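Local structure of PGRP-Hd - Peptidoglycan recognition protein homologue (Alvinella pompejana, 3EP1) at residues A[78-83]-A[100-105]. The protein is a peptidoglycan recognition protein homologue of a thermophilic worm, with an amidase-like fold, and probably binds bacterial peptidoglycan in innate immunity. Numbering follows the deposited sequence.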
loop_
_atom_site.group_PDB
_atom_site.type_symbol
_atom_site.label_atom_id
_atom_site.label_comp_id
_atom_site.label_asym_id
_atom_site.label_seq_id
_atom_site.Cartn_x
_atom_site.Cartn_y
_atom_site.Cartn_z
ATOM N N ILE A 78 9.598 -20.351 3.133
ATOM C CA ILE A 78 10.210 -19.439 4.095
ATOM C C ILE A 78 9.072 -19.127 5.088
ATOM O O ILE A 78 7.920 -18.988 4.680
ATOM C CB ILE A 78 10.752 -18.165 3.362
ATOM C CG1 ILE A 78 11.637 -17.347 4.300
ATOM C CG2 ILE A 78 9.599 -17.330 2.805
ATOM C CD1 ILE A 78 12.376 -16.233 3.594
ATOM N N LYS A 79 9.396 -19.061 6.378
ATOM C CA LYS A 79 8.421 -18.838 7.459
ATOM C C LYS A 79 7.574 -17.569 7.485
ATOM O O LYS A 79 6.429 -17.590 7.948
ATOM C CB LYS A 79 9.116 -18.922 8.818
ATOM C CG LYS A 79 9.779 -20.239 9.130
ATOM C CD LYS A 79 10.475 -20.158 10.476
ATOM C CE LYS A 79 11.270 -21.414 10.759
ATOM N NZ LYS A 79 12.138 -21.243 11.951
ATOM N N TYR A 80 8.125 -16.467 7.001
ATOM C CA TYR A 80 7.406 -15.210 7.056
ATOM C C TYR A 80 6.686 -14.743 5.801
ATOM O O TYR A 80 7.005 -15.161 4.692
ATOM C CB TYR A 80 8.372 -14.134 7.534
ATOM C CG TYR A 80 9.206 -14.583 8.716
ATOM C CD1 TYR A 80 10.471 -15.141 8.529
ATOM C CD2 TYR A 80 8.724 -14.468 10.020
ATOM C CE1 TYR A 80 11.239 -15.570 9.615
ATOM C CE2 TYR A 80 9.486 -14.900 11.111
ATOM C CZ TYR A 80 10.742 -15.445 10.900
ATOM O OH TYR A 80 11.504 -15.848 11.974
ATOM N N ASN A 81 5.699 -13.874 6.003
ATOM C CA ASN A 81 4.909 -13.293 4.917
ATOM C C ASN A 81 5.710 -12.186 4.234
ATOM O O ASN A 81 5.555 -11.950 3.038
ATOM C CB ASN A 81 3.612 -12.696 5.469
ATOM C CG ASN A 81 2.644 -13.748 5.946
ATOM O OD1 ASN A 81 1.910 -14.333 5.152
ATOM N ND2 ASN A 81 2.643 -14.008 7.246
ATOM N N PHE A 82 6.545 -11.511 5.021
ATOM C CA PHE A 82 7.395 -10.424 4.551
ATOM C C PHE A 82 8.628 -10.299 5.436
ATOM O O PHE A 82 8.634 -10.756 6.575
ATOM C CB PHE A 82 6.660 -9.079 4.598
ATOM C CG PHE A 82 5.481 -8.988 3.677
ATOM C CD1 PHE A 82 4.197 -9.234 4.145
ATOM C CD2 PHE A 82 5.658 -8.665 2.335
ATOM C CE1 PHE A 82 3.107 -9.163 3.293
ATOM C CE2 PHE A 82 4.579 -8.592 1.475
ATOM C CZ PHE A 82 3.297 -8.844 1.956
ATOM N N LEU A 83 9.667 -9.661 4.908
ATOM C CA LEU A 83 10.898 -9.439 5.651
ATOM C C LEU A 83 11.373 -8.029 5.310
ATOM O O LEU A 83 11.185 -7.565 4.192
ATOM C CB LEU A 83 11.966 -10.471 5.273
ATOM C CG LEU A 83 11.633 -11.958 5.418
ATOM C CD1 LEU A 83 10.902 -12.441 4.176
ATOM C CD2 LEU A 83 12.914 -12.758 5.604
ATOM N N GLY A 100 1.454 -18.379 7.137
ATOM C CA GLY A 100 2.863 -18.645 7.337
ATOM C C GLY A 100 3.077 -19.674 8.432
ATOM O O GLY A 100 2.125 -20.311 8.881
ATOM N N GLN A 101 4.330 -19.835 8.847
ATOM C CA GLN A 101 4.700 -20.757 9.919
ATOM C C GLN A 101 5.766 -20.039 10.753
ATOM O O GLN A 101 6.915 -20.460 10.818
ATOM C CB GLN A 101 5.234 -22.071 9.326
ATOM C CG GLN A 101 4.137 -22.903 8.657
ATOM C CD GLN A 101 4.663 -24.063 7.824
ATOM O OE1 GLN A 101 5.277 -23.864 6.776
ATOM N NE2 GLN A 101 4.421 -25.282 8.293
ATOM N N HIS A 102 5.347 -18.946 11.385
ATOM C CA HIS A 102 6.217 -18.089 12.187
ATOM C C HIS A 102 5.869 -17.997 13.673
ATOM O O HIS A 102 6.749 -17.800 14.512
ATOM C CB HIS A 102 6.212 -16.689 11.577
ATOM C CG HIS A 102 4.841 -16.201 11.220
ATOM N ND1 HIS A 102 3.958 -15.710 12.155
ATOM C CD2 HIS A 102 4.182 -16.184 10.037
ATOM C CE1 HIS A 102 2.813 -15.413 11.566
ATOM N NE2 HIS A 102 2.923 -15.691 10.279
ATOM N N THR A 103 4.591 -18.117 14.007
ATOM C CA THR A 103 4.191 -18.049 15.406
ATOM C C THR A 103 3.263 -19.225 15.710
ATOM O O THR A 103 2.059 -19.168 15.463
ATOM C CB THR A 103 3.485 -16.717 15.720
ATOM O OG1 THR A 103 2.217 -16.682 15.058
ATOM C CG2 THR A 103 4.316 -15.554 15.231
ATOM N N LYS A 104 3.848 -20.289 16.249
ATOM C CA LYS A 104 3.119 -21.513 16.558
ATOM C C LYS A 104 1.750 -21.268 17.160
ATOM O O LYS A 104 1.617 -20.597 18.182
ATOM C CB LYS A 104 3.948 -22.404 17.485
ATOM N N GLY A 105 0.736 -21.810 16.497
ATOM C CA GLY A 105 -0.625 -21.675 16.974
ATOM C C GLY A 105 -1.367 -20.414 16.579
ATOM O O GLY A 105 -2.592 -20.374 16.683
#
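Lys79 and Gln101 meet through the backbone: Gln101 N donates to Lys79 O at 3.2 Å, nearly straight (N-H...O 160°), in the carbonyl plane and on a lone pair. Lys79 O also lies near the plane of the His102 imidazole, at its edge, 3.4 Å from His102 CD2. With CG between its own backbone N and carbonyl carbon (chi1 45°), the imidazole turns this CD2 edge toward Lys79 O. Lys79 returns the contact with its aliphatic chain, extended beyond CG and laid alongside the Gln101 carbonyl, Lys79 CB and CG each 3.3 Å from Gln101 O. Within 78-83, Lys79 CB sits 4.0 Å above one face of the Tyr80 ring, toward its rim. His102 CB approaches Tyr80 CD2 obliquely at 3.7 Å. The imidazole crosses the Asn81 side chain at about a right angle, with their planes 67° apart. An alanine in place of His102 would probably open a gap between Lys79 O and Asn81, where the imidazole now lies. Gln101 OE1 is engaged elsewhere, by Arg94 NH2 and Asp76 N. The contact is loop-to-loop packing beside the mixed sheet of this amidase-family fold, where strands 82-84 and 110-115 are parallel neighbours; Asn81 touches Ile111 and His102 touches Ser110 of strand 110-115, His102 also meets Phe30 of strand 26-33, and Ile78 packs on helix 59-72.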